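Local coordinates for protein aldehyde dehydrogenase (PDB 4O6R) that probably oxidises aldehydes to carboxylic acids with NAD(P)+ as electron acceptor, and holds adenosine monophosphate in its nucleotide pocket in this crystal, at residues 48-51 and 52-56; 297-300 and 301-305; 335-338 and 339-343; 483-487 and 488-492. All blocks are in the same frame, centred on the assembly; numbering follows the deposited sequence.

In the fold
Contacts 1 and 3 lie wholly within helices 47-66 and 334-349, each bringing together side chains one turn apart; contact 2 is the bend from strand 294-298 into helix 302-315, and contact 4 is the end of strand 477-485 and the loop after it. The first three are partly buried, each combining apolar pairs with polar or charged groups, most of these at more exposed positions. Contact 4 is a surface loop with mainly polar links, completed by two neighbouring subunits. Contacts 1 and 2 lie on opposite sides of the chain's centre, their own centres about 56 Å apart. Backbone bonds dominate in contacts 1 and 3, whereas waters matter in contacts 2 and 4.

Contact 1: residues 48-51 and 52-56; sequences ADVD and LAVDA
On the opening turns of helix 47-66, Val50 and Val54 lie one turn apart and meet on the buried side. Their side chains run at a slant to each other, with Val50 CG1 and Val54 CG2 4.2 Å apart, a modest apolar touch. Val54 CG2 is closer to the backbone, 3.4 Å from Val50 O, because chi1 of Val54 (173°) sets this methyl beside its own N and turns CG1 the other way. The same carbonyl accepts the Val54 amide in a nearly straight bond of 2.9 Å from Val54 N to Val50 O, and matching bonds join Leu52 to Ala48, Ala53 to Asp49 and Asp55 to Asp51.

This helix packs on the nucleotide-binding domain, a Rossmann-like fold in aldehyde dehydrogenases. Val50 rests on Ala216 and Arg219 of helix 213-222, while Ala53 and Val54 meet Val178 of strand 176-180. The Val50 side chain comes within about 6 Å of that of Lys180, which contacts AMP.

The polar side chains leave the turn in other directions. Asp51 OD1 forms a salt bridge with Arg219, and Asp49 accepts from the backbone amides of Val23 and Thr46, one through each carboxylate oxygen. On the outer side, Leu52 folds back over the preceding turn until its CG is 3.4 Å from Ala48 O. Asp55 behaves similarly: its CG stands 3.2 Å from Asp51 O, a carbonyl already engaged by the Asp55 amide. The two carboxylates stay well separated, with 6.3 Å between Asp51 OD1 and Asp55 OD1.

Contact 2: residues 297-300 and 301-305; sequences LHER and IADAF
The Phe305 ring carries Leu297 CD2 on one face, 3.9 Å from the ring centroid and only 9° off the normal, a well-centred CH-pi contact. The two side chains cross at about a right angle; CD2 is centred on the face, while CD1 reaches the ring near Phe305 CD1. The His298 ring has Arg300 CA in plane at its edge, and its ND1 accepts the Arg300 amide at 3.1 Å between Arg300 N and His298 ND1, with the N tilted from the ring plane, which implies that ND1 is probably unprotonated. Phe401 meets this ring edge-to-face.

Behind the Phe305 contact, Leu297 CB packs 3.8 Å from Ala302 CB. The chain reverses through a bent bond from Ile301 N to His298 O (3.0 Å), the donor standing above the carbonyl plane.

The outer side is wet and acidic. Glu299 OE2 and Asp303 OD2 come within 4.4 Å; one water lies between them, and Arg400 forms salt bridges with both residues, which probably offsets their repulsion. Another water links Arg300 O to Ala304 N.

A beta turn thus carries strand 294-298, an inner strand of the seven-stranded sheet, into helix 302-315, as in an alpha/beta fold.

Contact 3: residues 335-338 and 339-343; sequences QHLD and RVLSY
Regular alpha-helical bonding joins the two halves, with Leu341 N lying 2.9 Å from Leu337 O at an N-H...O angle of 168°, and equivalent bonds linking Arg339 to Gln335, Val340 to His336 and Ser342 to Asp338. Two side-chain pairs follow this one-turn spacing. Val340 CG2 sits over one face of the His336 imidazole, 4.2 Å from the ring centroid and displaced toward the CE1-NE2 rim. The His336 torsion, CG opposite the backbone N (chi1 -177°), swings the ring along the helix to meet this methyl. NE2 of this ring is hydrogen-bonded to Phe392 O, which makes it the donor and fixes the ring's rotation; Trp156 meets the ring at an inclined angle.

Beside this pair, Leu337 and Leu341 slant across each other, with Leu337 CD1 3.9 Å from Leu341 CG. Leu341 CG also approaches the backbone, 3.4 Å from Leu337 O.

The outer face is charged. Asp338 OD1 pairs with Lys334 in a salt bridge. The Arg339 chain is bent at chi2 and chi3, so that Tyr343 CE2 lies 3.4 Å above one guanidinium face, offset toward its rim. A weak bond of 3.3 Å runs from Arg339 NH2 to Tyr343 OH, and that hydroxyl also bonds to Glu389. Arg339 touches a crystal neighbour, which may influence its bend.

Tyr343 packs on Arg385 and Val386 of helix 385-388, Val340 and His336 meet the loop at Leu331, and the helix goes on toward strand 353-356, an outermost strand of the seven-stranded sheet within this chain.

Contact 4: residues 483-487 and 488-492; sequences WVNVD and GNVPP
Asn485 and Gly488 form the tight part of this turn: the side-chain oxygen Asn485 OD1 accepts the Gly488 amide at 2.7 Å, with Gly488 N in the plane of the amide carbonyl, though the N-H...O angle is 142°. Asn485 CG lies opposite its backbone N (chi1 -175°), which extends the amide toward Gly488. Gly488 CA is close too, 3.2 Å from Asn485 OD1. Asn485 ND2 donates to Asn445 O of the second subunit and to a water at 2.8 Å, and that water also takes the Val490 amide. Val490 CG2 only brushes Asn485 ND2, at 3.9 Å.

The solvent side is looser. There Asn489 lies over the Asp487 carbonyl without bonding to it, and a water takes over, accepting from Asn489 ND2 at 2.7 Å and donating to Asp487 OD1 at 2.8 Å. The other carboxylate oxygen, by contrast, is held at the interface: Asp487 OD2 forms a salt bridge with Arg432 of the third subunit.

The strand leading in, 477-485, pairs antiparallel with strand 138-153, and through Trp483 and Val484 it continues into a parallel ladder with the second subunit, as expected for the oligomerisation arm of tetrameric aldehyde dehydrogenases. Because Asn485 uses its oxygen inside the turn and its nitrogen toward the neighbour, its amide orientation is well defined, consistent with the loop's conformation depending in part on subunit assembly.

Contact 1: residues 48-51 and 52-56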
loop_
_atom_site.group_PDB
_atom_site.type_symbol
_atom_site.label_atom_id
_atom_site.label_comp_id
_atom_site.label_asym_id
_atom_site.label_seq_id
_atom_site.Cartn_x
_atom_site.Cartn_y
_atom_site.Cartn_z
ATOM N N ALA A 48 33.991 -25.387 0.894
ATOM C CA ALA A 48 35.011 -24.338 1.002
ATOM C C ALA A 48 34.756 -23.190 0.024
ATOM O O ALA A 48 35.053 -22.033 0.323
ATOM C CB ALA A 48 36.396 -24.927 0.787
ATOM N N ASP A 49 34.197 -23.497 -1.139
ATOM C CA ASP A 49 33.914 -22.469 -2.137
ATOM C C ASP A 49 32.683 -21.676 -1.756
ATOM O O ASP A 49 32.642 -20.461 -1.902
ATOM C CB ASP A 49 33.691 -23.100 -3.503
ATOM C CG ASP A 49 34.917 -23.863 -3.995
ATOM O OD1 ASP A 49 35.960 -23.209 -4.269
ATOM O OD2 ASP A 49 34.827 -25.109 -4.079
ATOM N N VAL A 50 31.677 -22.372 -1.252
ATOM C CA VAL A 50 30.532 -21.681 -0.681
ATOM C C VAL A 50 30.976 -20.720 0.425
ATOM O O VAL A 50 30.505 -19.579 0.488
ATOM C CB VAL A 50 29.478 -22.664 -0.150
ATOM C CG1 VAL A 50 28.395 -21.921 0.606
ATOM C CG2 VAL A 50 28.891 -23.440 -1.312
ATOM N N ASP A 51 31.897 -21.157 1.274
ATOM C CA ASP A 51 32.440 -20.255 2.301
ATOM C C ASP A 51 33.086 -18.993 1.718
ATOM O O ASP A 51 32.821 -17.903 2.167
ATOM C CB ASP A 51 33.427 -20.987 3.222
ATOM C CG ASP A 51 32.743 -22.018 4.115
ATOM O OD1 ASP A 51 31.506 -22.004 4.175
ATOM O OD2 ASP A 51 33.435 -22.869 4.732
ATOM N N LEU A 52 33.899 -19.158 0.679
ATOM C CA LEU A 52 34.517 -18.027 0.010
ATOM C C LEU A 52 33.462 -17.093 -0.581
ATOM O O LEU A 52 33.600 -15.883 -0.505
ATOM C CB LEU A 52 35.483 -18.500 -1.086
ATOM C CG LEU A 52 36.743 -19.195 -0.577
ATOM C CD1 LEU A 52 37.517 -19.775 -1.743
ATOM C CD2 LEU A 52 37.640 -18.244 0.200
ATOM N N ALA A 53 32.412 -17.664 -1.165
ATOM C CA ALA A 53 31.345 -16.879 -1.766
ATOM C C ALA A 53 30.557 -16.098 -0.736
ATOM O O ALA A 53 30.254 -14.939 -0.958
ATOM C CB ALA A 53 30.428 -17.785 -2.573
ATOM N N VAL A 54 30.212 -16.745 0.381
ATOM C CA VAL A 54 29.500 -16.064 1.442
ATOM C C VAL A 54 30.397 -14.986 2.071
ATOM O O VAL A 54 29.940 -13.887 2.328
ATOM C CB VAL A 54 28.958 -17.039 2.504
ATOM C CG1 VAL A 54 28.361 -16.288 3.690
ATOM C CG2 VAL A 54 27.915 -17.977 1.901
ATOM N N ASP A 55 31.667 -15.277 2.280
ATOM C CA ASP A 55 32.610 -14.235 2.744
ATOM C C ASP A 55 32.607 -12.997 1.829
ATOM O O ASP A 55 32.543 -11.859 2.289
ATOM C CB ASP A 55 34.030 -14.804 2.850
ATOM C CG ASP A 55 34.196 -15.752 4.033
ATOM O OD1 ASP A 55 33.228 -15.940 4.800
ATOM O OD2 ASP A 55 35.315 -16.296 4.195
ATOM N N ALA A 56 32.688 -13.227 0.529
ATOM C CA ALA A 56 32.679 -12.120 -0.443
ATOM C C ALA A 56 31.382 -11.309 -0.380
ATOM O O ALA A 56 31.408 -10.083 -0.362
ATOM C CB ALA A 56 32.898 -12.662 -1.846
#

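Contact 2: residues 297-300 and 301-305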
loop_
_atom_site.group_PDB
_atom_site.type_symbol
_atom_site.label_atom_id
_atom_site.label_comp_id
_atom_site.label_asym_id
_atom_site.label_seq_id
_atom_site.Cartn_x
_atom_site.Cartn_y
_atom_site.Cartn_z
ATOM N N LEU A 297 -11.439 -33.073 -18.056
ATOM C CA LEU A 297 -12.349 -32.739 -19.157
ATOM C C LEU A 297 -13.787 -33.099 -18.839
ATOM O O LEU A 297 -14.061 -34.199 -18.365
ATOM C CB LEU A 297 -11.963 -33.524 -20.409
ATOM C CG LEU A 297 -10.552 -33.287 -20.928
ATOM C CD1 LEU A 297 -10.300 -34.224 -22.089
ATOM C CD2 LEU A 297 -10.365 -31.839 -21.382
ATOM N N HIS A 298 -14.703 -32.177 -19.118
ATOM C CA HIS A 298 -16.106 -32.452 -18.935
ATOM C C HIS A 298 -16.515 -33.587 -19.880
ATOM O O HIS A 298 -16.144 -33.597 -21.047
ATOM C CB HIS A 298 -16.964 -31.222 -19.220
ATOM C CG HIS A 298 -18.377 -31.379 -18.768
ATOM N ND1 HIS A 298 -19.316 -32.039 -19.520
ATOM C CD2 HIS A 298 -18.988 -31.053 -17.611
ATOM C CE1 HIS A 298 -20.465 -32.083 -18.868
ATOM N NE2 HIS A 298 -20.296 -31.479 -17.707
ATOM N N GLU A 299 -17.281 -34.519 -19.356
ATOM C CA GLU A 299 -17.695 -35.712 -20.108
ATOM C C GLU A 299 -18.316 -35.402 -21.490
ATOM O O GLU A 299 -18.124 -36.153 -22.437
ATOM C CB GLU A 299 -18.678 -36.548 -19.270
ATOM C CG GLU A 299 -18.986 -37.930 -19.861
ATOM C CD GLU A 299 -17.756 -38.863 -19.869
ATOM O OE1 GLU A 299 -17.242 -39.150 -18.742
ATOM O OE2 GLU A 299 -17.288 -39.285 -20.976
ATOM N N ARG A 300 -19.115 -34.343 -21.578
ATOM C CA ARG A 300 -19.778 -33.995 -22.831
ATOM C C ARG A 300 -18.817 -33.622 -23.953
ATOM O O ARG A 300 -19.141 -33.852 -25.095
ATOM C CB ARG A 300 -20.821 -32.876 -22.638
ATOM C CG ARG A 300 -22.046 -33.298 -21.843
ATOM C CD ARG A 300 -22.927 -34.228 -22.685
ATOM N NE ARG A 300 -23.707 -35.184 -21.892
ATOM C CZ ARG A 300 -24.934 -34.964 -21.419
ATOM N NH1 ARG A 300 -25.549 -33.795 -21.626
ATOM N NH2 ARG A 300 -25.541 -35.923 -20.722
ATOM N N ILE A 301 -17.657 -33.058 -23.626
ATOM C CA ILE A 301 -16.680 -32.634 -24.652
ATOM C C ILE A 301 -15.376 -33.437 -24.656
ATOM O O ILE A 301 -14.495 -33.214 -25.500
ATOM C CB ILE A 301 -16.399 -31.115 -24.606
ATOM C CG1 ILE A 301 -15.918 -30.599 -23.238
ATOM C CG2 ILE A 301 -17.648 -30.335 -24.970
ATOM C CD1 ILE A 301 -14.534 -31.012 -22.861
ATOM N N ALA A 302 -15.247 -34.395 -23.735
ATOM C CA ALA A 302 -13.950 -35.087 -23.572
ATOM C C ALA A 302 -13.476 -35.766 -24.841
ATOM O O ALA A 302 -12.356 -35.546 -25.260
ATOM C CB ALA A 302 -14.019 -36.073 -22.425
ATOM N N ASP A 303 -14.355 -36.538 -25.486
ATOM C CA ASP A 303 -13.970 -37.287 -26.663
ATOM C C ASP A 303 -13.628 -36.367 -27.824
ATOM O O ASP A 303 -12.604 -36.555 -28.475
ATOM C CB ASP A 303 -15.042 -38.330 -27.033
ATOM C CG ASP A 303 -15.243 -39.370 -25.905
ATOM O OD1 ASP A 303 -14.278 -40.037 -25.532
ATOM O OD2 ASP A 303 -16.353 -39.474 -25.320
ATOM N N ALA A 304 -14.442 -35.339 -28.026
ATOM C CA ALA A 304 -14.200 -34.330 -29.044
ATOM C C ALA A 304 -12.845 -33.620 -28.849
ATOM O O ALA A 304 -12.026 -33.548 -29.783
ATOM C CB ALA A 304 -15.322 -33.307 -29.027
ATOM N N PHE A 305 -12.618 -33.148 -27.632
ATOM C CA PHE A 305 -11.379 -32.509 -27.254
ATOM C C PHE A 305 -10.173 -33.423 -27.514
ATOM O O PHE A 305 -9.196 -33.018 -28.145
ATOM C CB PHE A 305 -11.434 -32.165 -25.787
ATOM C CG PHE A 305 -10.295 -31.286 -25.327
ATOM C CD1 PHE A 305 -9.027 -31.815 -25.142
ATOM C CD2 PHE A 305 -10.508 -29.938 -25.069
ATOM C CE1 PHE A 305 -7.978 -31.014 -24.723
ATOM C CE2 PHE A 305 -9.463 -29.142 -24.661
ATOM C CZ PHE A 305 -8.208 -29.672 -24.477
HETATM O O HOH W 1 -17.296 -36.958 -24.688
HETATM O O HOH W 2 -18.695 -39.283 -23.313
HETATM O O HOH W 3 -17.224 -35.316 -26.908
#

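Contact 3: residues 335-338 and 339-343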
loop_
_atom_site.group_PDB
_atom_site.type_symbol
_atom_site.label_atom_id
_atom_site.label_comp_id
_atom_site.label_asym_id
_atom_site.label_seq_id
_atom_site.Cartn_x
_atom_site.Cartn_y
_atom_site.Cartn_z
ATOM N N GLN A 335 18.692 -39.244 -16.688
ATOM C CA GLN A 335 17.980 -39.705 -15.504
ATOM C C GLN A 335 16.514 -39.332 -15.538
ATOM O O GLN A 335 15.646 -40.123 -15.160
ATOM C CB GLN A 335 18.624 -39.147 -14.243
ATOM C CG GLN A 335 20.014 -39.722 -14.000
ATOM C CD GLN A 335 21.165 -38.988 -14.701
ATOM O OE1 GLN A 335 20.978 -38.207 -15.636
ATOM N NE2 GLN A 335 22.389 -39.283 -14.250
ATOM N N HIS A 336 16.233 -38.132 -16.025
ATOM C CA HIS A 336 14.881 -37.664 -16.074
ATOM C C HIS A 336 14.102 -38.403 -17.176
ATOM O O HIS A 336 12.936 -38.776 -16.968
ATOM C CB HIS A 336 14.856 -36.140 -16.294
ATOM C CG HIS A 336 13.487 -35.585 -16.288
ATOM N ND1 HIS A 336 12.594 -35.860 -15.270
ATOM C CD2 HIS A 336 12.821 -34.809 -17.184
ATOM C CE1 HIS A 336 11.443 -35.263 -15.531
ATOM N NE2 HIS A 336 11.546 -34.639 -16.695
ATOM N N LEU A 337 14.728 -38.608 -18.340
ATOM C CA LEU A 337 14.125 -39.453 -19.372
ATOM C C LEU A 337 13.753 -40.847 -18.845
ATOM O O LEU A 337 12.669 -41.335 -19.108
ATOM C CB LEU A 337 15.038 -39.626 -20.577
ATOM C CG LEU A 337 14.560 -40.673 -21.568
ATOM C CD1 LEU A 337 13.286 -40.188 -22.245
ATOM C CD2 LEU A 337 15.597 -40.989 -22.615
ATOM N N ASP A 338 14.679 -41.508 -18.158
ATOM C CA ASP A 338 14.385 -42.845 -17.632
ATOM C C ASP A 338 13.198 -42.817 -16.665
ATOM O O ASP A 338 12.371 -43.710 -16.666
ATOM C CB ASP A 338 15.614 -43.430 -16.966
ATOM C CG ASP A 338 16.694 -43.793 -17.972
ATOM O OD1 ASP A 338 16.408 -43.864 -19.187
ATOM O OD2 ASP A 338 17.835 -43.980 -17.536
ATOM N N ARG A 339 13.106 -41.757 -15.873
ATOM C CA ARG A 339 11.999 -41.570 -14.955
ATOM C C ARG A 339 10.667 -41.460 -15.738
ATOM O O ARG A 339 9.662 -42.043 -15.356
ATOM C CB ARG A 339 12.250 -40.305 -14.169
ATOM C CG ARG A 339 11.477 -40.159 -12.891
ATOM C CD ARG A 339 12.363 -40.322 -11.633
ATOM N NE ARG A 339 11.574 -41.176 -10.758
ATOM C CZ ARG A 339 10.490 -40.774 -10.104
ATOM N NH1 ARG A 339 10.132 -39.490 -10.101
ATOM N NH2 ARG A 339 9.792 -41.656 -9.400
ATOM N N VAL A 340 10.670 -40.735 -16.843
ATOM C CA VAL A 340 9.425 -40.522 -17.587
ATOM C C VAL A 340 9.027 -41.833 -18.275
ATOM O O VAL A 340 7.859 -42.207 -18.265
ATOM C CB VAL A 340 9.551 -39.345 -18.581
ATOM C CG1 VAL A 340 8.329 -39.256 -19.489
ATOM C CG2 VAL A 340 9.755 -38.043 -17.813
ATOM N N LEU A 341 9.999 -42.557 -18.830
ATOM C CA LEU A 341 9.691 -43.825 -19.453
ATOM C C LEU A 341 9.150 -44.817 -18.403
ATOM O O LEU A 341 8.184 -45.556 -18.660
ATOM C CB LEU A 341 10.920 -44.383 -20.197
ATOM C CG LEU A 341 11.380 -43.538 -21.386
ATOM C CD1 LEU A 341 12.646 -44.102 -22.054
ATOM C CD2 LEU A 341 10.247 -43.408 -22.387
ATOM N N SER A 342 9.724 -44.792 -17.204
ATOM C CA SER A 342 9.231 -45.645 -16.116
ATOM C C SER A 342 7.745 -45.323 -15.775
ATOM O O SER A 342 6.956 -46.241 -15.523
ATOM C CB SER A 342 10.139 -45.502 -14.898
ATOM O OG SER A 342 9.625 -46.221 -13.776
ATOM N N TYR A 343 7.369 -44.036 -15.808
ATOM C CA TYR A 343 5.991 -43.637 -15.536
ATOM C C TYR A 343 5.030 -44.070 -16.645
ATOM O O TYR A 343 3.873 -44.363 -16.356
ATOM C CB TYR A 343 5.859 -42.149 -15.258
ATOM C CG TYR A 343 6.098 -41.759 -13.816
ATOM C CD1 TYR A 343 5.248 -42.215 -12.821
ATOM C CD2 TYR A 343 7.176 -40.954 -13.439
ATOM C CE1 TYR A 343 5.429 -41.863 -11.498
ATOM C CE2 TYR A 343 7.383 -40.598 -12.110
ATOM C CZ TYR A 343 6.479 -41.048 -11.146
ATOM O OH TYR A 343 6.609 -40.749 -9.809
#

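Contact 4: residues 483-487 and 488-492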
loop_
_atom_site.group_PDB
_atom_site.type_symbol
_atom_site.label_atom_id
_atom_site.label_comp_id
_atom_site.label_asym_id
_atom_site.label_seq_id
_atom_site.Cartn_x
_atom_site.Cartn_y
_atom_site.Cartn_z
ATOM N N TRP A 483 11.409 4.026 16.916
ATOM C CA TRP A 483 10.521 4.888 17.714
ATOM C C TRP A 483 11.304 6.067 18.224
ATOM O O TRP A 483 12.365 5.870 18.856
ATOM C CB TRP A 483 9.995 4.170 18.952
ATOM C CG TRP A 483 9.007 3.089 18.719
ATOM C CD1 TRP A 483 9.258 1.848 18.209
ATOM C CD2 TRP A 483 7.613 3.116 19.044
ATOM N NE1 TRP A 483 8.102 1.101 18.191
ATOM C CE2 TRP A 483 7.069 1.861 18.664
ATOM C CE3 TRP A 483 6.763 4.091 19.570
ATOM C CZ2 TRP A 483 5.721 1.537 18.832
ATOM C CZ3 TRP A 483 5.402 3.773 19.744
ATOM C CH2 TRP A 483 4.897 2.488 19.354
ATOM N N VAL A 484 10.795 7.272 17.980
ATOM C CA VAL A 484 11.346 8.477 18.633
ATOM C C VAL A 484 10.355 9.056 19.642
ATOM O O VAL A 484 9.273 9.504 19.275
ATOM C CB VAL A 484 11.670 9.584 17.645
ATOM C CG1 VAL A 484 12.410 10.721 18.353
ATOM C CG2 VAL A 484 12.505 9.032 16.478
ATOM N N ASN A 485 10.768 9.103 20.901
ATOM C CA ASN A 485 9.984 9.799 21.901
ATOM C C ASN A 485 10.252 11.299 21.832
ATOM O O ASN A 485 11.193 11.781 22.443
ATOM C CB ASN A 485 10.322 9.283 23.284
ATOM C CG ASN A 485 9.442 9.907 24.344
ATOM O OD1 ASN A 485 8.594 10.735 24.035
ATOM N ND2 ASN A 485 9.659 9.524 25.598
ATOM N N VAL A 486 9.415 12.020 21.101
ATOM C CA VAL A 486 9.603 13.456 20.856
ATOM C C VAL A 486 9.002 14.232 22.024
ATOM O O VAL A 486 9.670 15.070 22.633
ATOM C CB VAL A 486 8.933 13.889 19.548
ATOM C CG1 VAL A 486 9.033 15.394 19.352
ATOM C CG2 VAL A 486 9.513 13.123 18.352
ATOM N N ASP A 487 7.740 13.939 22.330
ATOM C CA ASP A 487 7.013 14.590 23.434
ATOM C C ASP A 487 6.066 13.659 24.177
ATOM O O ASP A 487 4.976 14.081 24.616
ATOM C CB ASP A 487 6.182 15.740 22.878
ATOM C CG ASP A 487 6.995 16.947 22.624
ATOM O OD1 ASP A 487 7.660 17.417 23.570
ATOM O OD2 ASP A 487 6.961 17.445 21.481
ATOM N N GLY A 488 6.488 12.411 24.360
ATOM C CA GLY A 488 5.628 11.403 24.925
ATOM C C GLY A 488 5.296 11.609 26.382
ATOM O O GLY A 488 4.260 11.142 26.844
ATOM N N ASN A 489 6.167 12.279 27.126
ATOM C CA ASN A 489 5.875 12.573 28.542
ATOM C C ASN A 489 5.446 11.307 29.362
ATOM O O ASN A 489 4.406 11.262 30.009
ATOM C CB ASN A 489 4.845 13.707 28.649
ATOM C CG ASN A 489 5.294 14.986 27.923
ATOM O OD1 ASN A 489 4.477 15.712 27.358
ATOM N ND2 ASN A 489 6.598 15.263 27.943
ATOM N N VAL A 490 6.303 10.298 29.317
ATOM C CA VAL A 490 6.101 9.014 29.983
ATOM C C VAL A 490 6.344 9.150 31.499
ATOM O O VAL A 490 7.434 9.512 31.920
ATOM C CB VAL A 490 7.084 7.989 29.383
ATOM C CG1 VAL A 490 6.889 6.621 30.021
ATOM C CG2 VAL A 490 6.882 7.898 27.876
ATOM N N PRO A 491 5.320 8.891 32.318
ATOM C CA PRO A 491 5.573 8.975 33.760
ATOM C C PRO A 491 6.540 7.902 34.252
ATOM O O PRO A 491 6.549 6.786 33.729
ATOM C CB PRO A 491 4.190 8.770 34.404
ATOM C CG PRO A 491 3.223 8.565 33.313
ATOM C CD PRO A 491 3.930 8.553 31.990
ATOM N N PRO A 492 7.349 8.229 35.274
ATOM C CA PRO A 492 8.203 7.182 35.795
ATOM C C PRO A 492 7.368 5.995 36.242
ATOM O O PRO A 492 6.278 6.158 36.791
ATOM C CB PRO A 492 8.917 7.839 36.985
ATOM C CG PRO A 492 8.745 9.302 36.807
ATOM C CD PRO A 492 7.492 9.496 36.016
HETATM O O HOH W 4 8.857 10.838 27.974
HETATM O O HOH W 5 8.151 16.638 26.235
#